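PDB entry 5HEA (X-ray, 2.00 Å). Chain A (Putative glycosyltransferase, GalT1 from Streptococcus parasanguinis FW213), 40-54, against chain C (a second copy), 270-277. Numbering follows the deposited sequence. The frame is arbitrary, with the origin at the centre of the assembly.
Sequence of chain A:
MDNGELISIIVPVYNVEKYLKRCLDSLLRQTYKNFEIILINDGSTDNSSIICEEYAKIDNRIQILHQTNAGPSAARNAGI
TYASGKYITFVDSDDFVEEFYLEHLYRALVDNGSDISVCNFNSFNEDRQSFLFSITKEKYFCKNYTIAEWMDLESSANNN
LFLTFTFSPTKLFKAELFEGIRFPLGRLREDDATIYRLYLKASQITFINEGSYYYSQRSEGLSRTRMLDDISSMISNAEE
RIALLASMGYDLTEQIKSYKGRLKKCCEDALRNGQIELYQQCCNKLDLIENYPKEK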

ATOM      1  N   ILE A  40     -23.665 -15.337 -11.428  1.00 23.12           N
ATOM      2  CA  ILE A  40     -22.271 -15.003 -11.165  1.00 18.10           C
ATOM      3  C   ILE A  40     -22.071 -14.705  -9.686  1.00 28.11           C
ATOM      4  O   ILE A  40     -22.351 -13.596  -9.217  1.00 23.17           O
ATOM      5  CB  ILE A  40     -21.742 -13.830 -12.031  1.00 24.68           C
ATOM      6  CG1 ILE A  40     -22.008 -14.086 -13.520  1.00 27.50           C
ATOM      7  CG2 ILE A  40     -20.251 -13.627 -11.794  1.00 27.03           C
ATOM      8  CD1 ILE A  40     -23.339 -13.538 -14.000  1.00 29.39           C
ATOM      9  N   ASN A  41     -21.603 -15.709  -8.947  1.00 24.09           N
ATOM     10  CA  ASN A  41     -21.274 -15.498  -7.548  1.00 25.04           C
ATOM     11  C   ASN A  41     -19.959 -14.734  -7.458  1.00 27.32           C
ATOM     12  O   ASN A  41     -18.891 -15.269  -7.773  1.00 24.82           O
ATOM     13  CB  ASN A  41     -21.173 -16.823  -6.783  1.00 21.84           C
ATOM     14  CG  ASN A  41     -20.539 -16.644  -5.438  1.00 25.16           C
ATOM     15  OD1 ASN A  41     -20.798 -15.661  -4.761  1.00 27.45           O
ATOM     16  ND2 ASN A  41     -19.673 -17.575  -5.051  1.00 20.04           N
ATOM     17  N   ASP A  42     -20.047 -13.486  -7.010  1.00 24.42           N
ATOM     18  CA  ASP A  42     -18.915 -12.559  -6.976  1.00 26.03           C
ATOM     19  C   ASP A  42     -18.190 -12.660  -5.629  1.00 28.79           C
ATOM     20  O   ASP A  42     -18.007 -11.661  -4.926  1.00 27.24           O
ATOM     21  CB  ASP A  42     -19.458 -11.133  -7.233  1.00 31.52           C
ATOM     22  CG  ASP A  42     -18.367 -10.080  -7.376  1.00 39.87           C
ATOM     23  OD1 ASP A  42     -17.295 -10.364  -7.961  1.00 33.50           O
ATOM     24  OD2 ASP A  42     -18.597  -8.952  -6.895  1.00 39.26           O
ATOM     25  N   GLY A  43     -17.799 -13.880  -5.255  1.00 22.75           N
ATOM     26  CA  GLY A  43     -17.063 -14.082  -4.018  1.00 23.88           C
ATOM     27  C   GLY A  43     -17.890 -13.836  -2.760  1.00 27.55           C
ATOM     28  O   GLY A  43     -17.366 -13.333  -1.773  1.00 22.42           O
ATOM     29  N   SER A  44     -19.178 -14.180  -2.790  1.00 26.73           N
ATOM     30  CA  SER A  44     -20.028 -14.038  -1.605  1.00 23.31           C
ATOM     31  C   SER A  44     -19.425 -14.704  -0.384  1.00 25.42           C
ATOM     32  O   SER A  44     -18.756 -15.736  -0.486  1.00 26.77           O
ATOM     33  CB  SER A  44     -21.409 -14.645  -1.830  1.00 21.86           C
ATOM     34  OG  SER A  44     -22.088 -13.992  -2.879  1.00 23.68           O
ATOM     35  N   THR A  45     -19.687 -14.118   0.778  1.00 24.93           N
ATOM     36  CA  THR A  45     -19.151 -14.636   2.027  1.00 28.95           C
ATOM     37  C   THR A  45     -20.242 -15.103   2.976  1.00 26.48           C
ATOM     38  O   THR A  45     -19.948 -15.536   4.088  1.00 26.06           O
ATOM     39  CB  THR A  45     -18.300 -13.586   2.729  1.00 32.68           C
ATOM     40  OG1 THR A  45     -19.066 -12.385   2.841  1.00 28.90           O
ATOM     41  CG2 THR A  45     -17.053 -13.287   1.908  1.00 32.64           C
ATOM     42  N   ASP A  46     -21.501 -15.012   2.551  1.00 26.40           N
ATOM     43  CA  ASP A  46     -22.600 -15.612   3.315  1.00 32.64           C
ATOM     44  C   ASP A  46     -22.951 -16.993   2.736  1.00 34.43           C
ATOM     45  O   ASP A  46     -22.072 -17.705   2.253  1.00 30.91           O
ATOM     46  CB  ASP A  46     -23.832 -14.685   3.386  1.00 29.01           C
ATOM     47  CG  ASP A  46     -24.398 -14.330   2.014  1.00 30.87           C
ATOM     48  OD1 ASP A  46     -23.883 -14.850   1.001  1.00 29.43           O
ATOM     49  OD2 ASP A  46     -25.375 -13.534   1.949  1.00 29.23           O
ATOM     50  N   ASN A  47     -24.224 -17.369   2.765  1.00 29.83           N
ATOM     51  CA  ASN A  47     -24.630 -18.673   2.228  1.00 28.00           C
ATOM     52  C   ASN A  47     -25.024 -18.636   0.753  1.00 25.61           C
ATOM     53  O   ASN A  47     -25.483 -19.641   0.216  1.00 28.78           O
ATOM     54  CB  ASN A  47     -25.771 -19.271   3.061  1.00 27.61           C
ATOM     55  CG  ASN A  47     -25.315 -19.733   4.441  1.00 33.42           C
ATOM     56  OD1 ASN A  47     -24.301 -20.416   4.578  1.00 39.40           O
ATOM     57  ND2 ASN A  47     -26.066 -19.353   5.470  1.00 32.11           N
ATOM     58  N   SER A  48     -24.848 -17.483   0.102  1.00 24.07           N
ATOM     59  CA  SER A  48     -25.283 -17.305  -1.286  1.00 24.76           C
ATOM     60  C   SER A  48     -24.677 -18.331  -2.244  1.00 22.37           C
ATOM     61  O   SER A  48     -25.371 -18.859  -3.105  1.00 22.42           O
ATOM     62  CB  SER A  48     -24.963 -15.893  -1.793  1.00 25.34           C
ATOM     63  OG  SER A  48     -25.623 -14.900  -1.026  1.00 25.27           O
ATOM     64  N   SER A  49     -23.382 -18.603  -2.094  1.00 22.91           N
ATOM     65  CA  SER A  49     -22.692 -19.548  -2.976  1.00 25.85           C
ATOM     66  C   SER A  49     -23.288 -20.951  -2.872  1.00 27.95           C
ATOM     67  O   SER A  49     -23.429 -21.653  -3.868  1.00 28.96           O
ATOM     68  CB  SER A  49     -21.201 -19.608  -2.636  1.00 27.85           C
ATOM     69  OG  SER A  49     -21.007 -20.214  -1.369  1.00 29.51           O
ATOM     70  N   ILE A  50     -23.643 -21.349  -1.655  1.00 25.45           N
ATOM     71  CA  ILE A  50     -24.199 -22.674  -1.403  1.00 24.49           C
ATOM     72  C   ILE A  50     -25.635 -22.745  -1.922  1.00 36.11           C
ATOM     73  O   ILE A  50     -26.063 -23.764  -2.464  1.00 32.61           O
ATOM     74  CB  ILE A  50     -24.113 -23.034   0.113  1.00 39.89           C
ATOM     75  CG1 ILE A  50     -22.849 -23.851   0.408  1.00 47.73           C
ATOM     76  CG2 ILE A  50     -25.314 -23.837   0.575  1.00 37.36           C
ATOM     77  CD1 ILE A  50     -21.578 -23.281  -0.140  1.00 45.71           C
ATOM     78  N   ILE A  51     -26.373 -21.648  -1.781  1.00 30.69           N
ATOM     79  CA  ILE A  51     -27.708 -21.568  -2.372  1.00 25.71           C
ATOM     80  C   ILE A  51     -27.628 -21.692  -3.902  1.00 29.92           C
ATOM     81  O   ILE A  51     -28.430 -22.390  -4.504  1.00 30.87           O
ATOM     82  CB  ILE A  51     -28.440 -20.277  -1.938  1.00 29.79           C
ATOM     83  CG1 ILE A  51     -28.796 -20.374  -0.446  1.00 33.75           C
ATOM     84  CG2 ILE A  51     -29.693 -20.029  -2.807  1.00 24.35           C
ATOM     85  CD1 ILE A  51     -29.080 -19.043   0.223  1.00 36.79           C
ATOM     86  N   CYS A  52     -26.642 -21.043  -4.521  1.00 34.21           N
ATOM     87  CA  CYS A  52     -26.452 -21.160  -5.968  1.00 30.38           C
ATOM     88  C   CYS A  52     -26.222 -22.615  -6.390  1.00 33.14           C
ATOM     89  O   CYS A  52     -26.820 -23.095  -7.361  1.00 27.04           O
ATOM     90  CB  CYS A  52     -25.275 -20.303  -6.433  1.00 28.82           C
ATOM     91  SG  CYS A  52     -25.600 -18.500  -6.396  1.00 32.36           S
ATOM     92  N   GLU A  53     -25.344 -23.302  -5.663  1.00 26.25           N
ATOM     93  CA  GLU A  53     -25.013 -24.699  -5.961  1.00 36.13           C
ATOM     94  C   GLU A  53     -26.223 -25.615  -5.854  1.00 33.66           C
ATOM     95  O   GLU A  53     -26.425 -26.486  -6.697  1.00 33.77           O
ATOM     96  CB  GLU A  53     -23.893 -25.202  -5.043  1.00 35.48           C
ATOM     97  CG  GLU A  53     -22.524 -24.624  -5.362  1.00 45.73           C
ATOM     98  CD  GLU A  53     -21.987 -25.101  -6.706  1.00 55.93           C
ATOM     99  OE1 GLU A  53     -22.473 -26.133  -7.212  1.00 64.05           O
ATOM    100  OE2 GLU A  53     -21.082 -24.442  -7.262  1.00 56.43           O
ATOM    101  N   GLU A  54     -27.026 -25.410  -4.816  1.00 34.82           N
ATOM    102  CA  GLU A  54     -28.212 -26.232  -4.600  1.00 36.37           C
ATOM    103  C   GLU A  54     -29.221 -26.074  -5.730  1.00 34.23           C
ATOM    104  O   GLU A  54     -29.806 -27.057  -6.165  1.00 36.69           O
ATOM    105  CB  GLU A  54     -28.861 -25.913  -3.257  1.00 45.66           C
ATOM    106  CG  GLU A  54     -28.012 -26.308  -2.060  1.00 57.03           C
ATOM    107  CD  GLU A  54     -28.653 -25.918  -0.735  1.00 74.95           C
ATOM    108  OE1 GLU A  54     -29.500 -24.994  -0.727  1.00 76.43           O
ATOM    109  OE2 GLU A  54     -28.312 -26.539   0.297  1.00 82.79           O
TER
ATOM    110  N   ALA C 270     -13.894 -23.039   1.713  1.00 21.86           N
ATOM    111  CA  ALA C 270     -13.313 -22.010   0.844  1.00 21.70           C
ATOM    112  C   ALA C 270     -14.423 -21.310   0.055  1.00 23.52           C
ATOM    113  O   ALA C 270     -14.427 -20.083  -0.094  1.00 24.63           O
ATOM    114  CB  ALA C 270     -12.274 -22.622  -0.116  1.00 24.38           C
ATOM    115  N   LEU C 271     -15.366 -22.097  -0.458  1.00 25.90           N
ATOM    116  CA  LEU C 271     -16.449 -21.532  -1.243  1.00 26.77           C
ATOM    117  C   LEU C 271     -17.303 -20.612  -0.372  1.00 28.07           C
ATOM    118  O   LEU C 271     -17.666 -19.519  -0.794  1.00 27.14           O
ATOM    119  CB  LEU C 271     -17.307 -22.626  -1.879  1.00 28.97           C
ATOM    120  CG  LEU C 271     -18.440 -22.127  -2.784  1.00 34.56           C
ATOM    121  CD1 LEU C 271     -17.896 -21.232  -3.886  1.00 28.37           C
ATOM    122  CD2 LEU C 271     -19.204 -23.296  -3.385  1.00 33.81           C
ATOM    123  N   ARG C 272     -17.598 -21.051   0.851  1.00 27.81           N
ATOM    124  CA  ARG C 272     -18.402 -20.250   1.766  1.00 30.25           C
ATOM    125  C   ARG C 272     -17.712 -18.953   2.128  1.00 31.40           C
ATOM    126  O   ARG C 272     -18.372 -17.952   2.409  1.00 31.54           O
ATOM    127  CB  ARG C 272     -18.705 -21.026   3.046  1.00 30.22           C
ATOM    128  CG  ARG C 272     -19.649 -22.203   2.849  1.00 36.48           C
ATOM    129  CD  ARG C 272     -19.929 -22.920   4.178  1.00 29.95           C
ATOM    130  NE  ARG C 272     -20.870 -24.026   3.995  1.00 37.04           N
ATOM    131  CZ  ARG C 272     -22.190 -23.891   4.062  1.00 39.13           C
ATOM    132  NH1 ARG C 272     -22.718 -22.700   4.310  1.00 36.02           N
ATOM    133  NH2 ARG C 272     -22.982 -24.942   3.882  1.00 39.02           N
ATOM    134  N   ASN C 273     -16.380 -18.962   2.120  1.00 25.10           N
ATOM    135  CA  ASN C 273     -15.623 -17.766   2.485  1.00 26.50           C
ATOM    136  C   ASN C 273     -15.281 -16.867   1.315  1.00 28.98           C
ATOM    137  O   ASN C 273     -14.611 -15.860   1.511  1.00 31.96           O
ATOM    138  CB  ASN C 273     -14.307 -18.137   3.167  1.00 27.01           C
ATOM    139  CG  ASN C 273     -14.507 -18.942   4.416  1.00 44.06           C
ATOM    140  OD1 ASN C 273     -15.488 -18.760   5.138  1.00 50.15           O
ATOM    141  ND2 ASN C 273     -13.574 -19.850   4.685  1.00 45.79           N
ATOM    142  N   GLY C 274     -15.699 -17.234   0.105  1.00 29.76           N
ATOM    143  CA  GLY C 274     -15.376 -16.437  -1.078  1.00 25.52           C
ATOM    144  C   GLY C 274     -13.930 -16.575  -1.530  1.00 24.32           C
ATOM    145  O   GLY C 274     -13.407 -15.746  -2.291  1.00 24.54           O
ATOM    146  N   GLN C 275     -13.273 -17.631  -1.062  1.00 21.67           N
ATOM    147  CA  GLN C 275     -11.898 -17.920  -1.461  1.00 26.95           C
ATOM    148  C   GLN C 275     -11.923 -18.788  -2.715  1.00 25.22           C
ATOM    149  O   GLN C 275     -11.698 -19.996  -2.664  1.00 22.11           O
ATOM    150  CB  GLN C 275     -11.133 -18.602  -0.316  1.00 23.01           C
ATOM    151  CG  GLN C 275     -10.842 -17.661   0.839  1.00 29.71           C
ATOM    152  CD  GLN C 275     -10.105 -18.338   1.985  1.00 37.54           C
ATOM    153  OE1 GLN C 275     -10.707 -18.697   2.988  1.00 40.15           O
ATOM    154  NE2 GLN C 275      -8.801 -18.510   1.836  1.00 31.59           N
ATOM    155  N   ILE C 276     -12.214 -18.159  -3.844  1.00 27.76           N
ATOM    156  CA  ILE C 276     -12.622 -18.904  -5.022  1.00 26.36           C
ATOM    157  C   ILE C 276     -11.517 -19.757  -5.668  1.00 24.57           C
ATOM    158  O   ILE C 276     -11.766 -20.898  -6.036  1.00 26.18           O
ATOM    159  CB  ILE C 276     -13.295 -17.984  -6.057  1.00 28.03           C
ATOM    160  CG1 ILE C 276     -14.497 -17.289  -5.415  1.00 26.93           C
ATOM    161  CG2 ILE C 276     -13.758 -18.798  -7.261  1.00 27.06           C
ATOM    162  CD1 ILE C 276     -15.544 -18.265  -4.844  1.00 26.90           C
ATOM    163  N   GLU C 277     -10.306 -19.223  -5.811  1.00 25.65           N
ATOM    164  CA  GLU C 277      -9.245 -20.033  -6.418  1.00 32.08           C
ATOM    165  C   GLU C 277      -8.872 -21.233  -5.535  1.00 31.77           C
ATOM    166  O   GLU C 277      -8.599 -22.332  -6.022  1.00 28.98           O
ATOM    167  CB  GLU C 277      -7.995 -19.213  -6.744  1.00 39.02           C
ATOM    168  CG  GLU C 277      -7.029 -20.030  -7.592  1.00 53.85           C
ATOM    169  CD  GLU C 277      -5.736 -19.317  -7.912  1.00 59.00           C
ATOM    170  OE1 GLU C 277      -5.334 -19.341  -9.090  1.00 53.49           O
ATOM    171  OE2 GLU C 277      -5.110 -18.754  -6.990  1.00 63.78           O
TER
HETATM  172  O   HOH W   1     -18.242 -17.397  -2.536  1.00 20.83           O

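This is a close-packed contact with few direct polar links, in which the glycine-ended helix terminus of chain C (residues 270-274) lies against the loop and first helical turns of chain A, with closely approaching backbones, an apolar contact centred on C:Leu271, one bridging water and the long side chain of C:Arg272. The CA traces come nearest where glycine meets glycine, with A:Gly43 CA and C:Gly274 CA 4.1 Å apart. C:Gly274 ends its helix in a Schellman motif with positive phi, its N donating to C:Leu271 O at 3.1 Å while the N of C:Gln275 reaches back to C:Ala270 O at 2.9 Å. An ideal CB on C:Gly274 would point toward chain A and fall 2.5 Å from A:Gly43 O, a clash, so the absence of a side chain permits this approach as well as the turn. Although A:Ser44 O lies 3.5 Å from C:Gly274 N, the angle is too poor for a hydrogen bond.

Water 1 supplies a link that the backbones do not make directly. It accepts from A:Asn41 ND2 (2.9 Å) and donates to both A:Ser44 O (2.7 Å) and C:Leu271 O (2.8 Å), joining two carbonyl oxygens that stand 3.9 Å apart. The A:Asn41 side chain is tied to the loop that follows: its OD1 accepts from A:Ser44 OG at 2.8 Å and from A:Ser44 N at 3.0 Å.

C:Leu271 points toward chain A and packs against A:Ile50, A:Glu53 and A:Ser49 of the chain A helix. Its CD2 packs 4.0 Å from A:Ile50 CD1 and 4.1 Å from A:Glu53 CG, the latter a contact with the aliphatic part of the glutamate. A:Ser49, one turn before A:Glu53, brings its OG to 3.5 Å from C:Leu271 CG. C:Ile276 CG1 rests 4.3 Å from A:Gly43 CA.

C:Arg272 loses the most surface to the other stretch. Its CA-to-CB bond points sideways, but the extended chain, with chi2 and chi3 both t, carries the guanidinium to chain A. A:Ile50 CG1 covers one face of that group, 3.6 Å from C:Arg272 NH2, while A:Asn47 OD1 sits at its edge, near the plane, 2.8 Å from C:Arg272 NH1. At the backbone, A:Thr45 CA makes a CA-H...O contact of 3.4 Å with C:Arg272 O. The carbonyl oxygens A:Thr45 O and C:Arg272 O, 3.3 Å apart, are both acceptors and cannot bond to each other. Beside them, A:Thr45 CG2 lies 3.6 Å from C:Asn273 O.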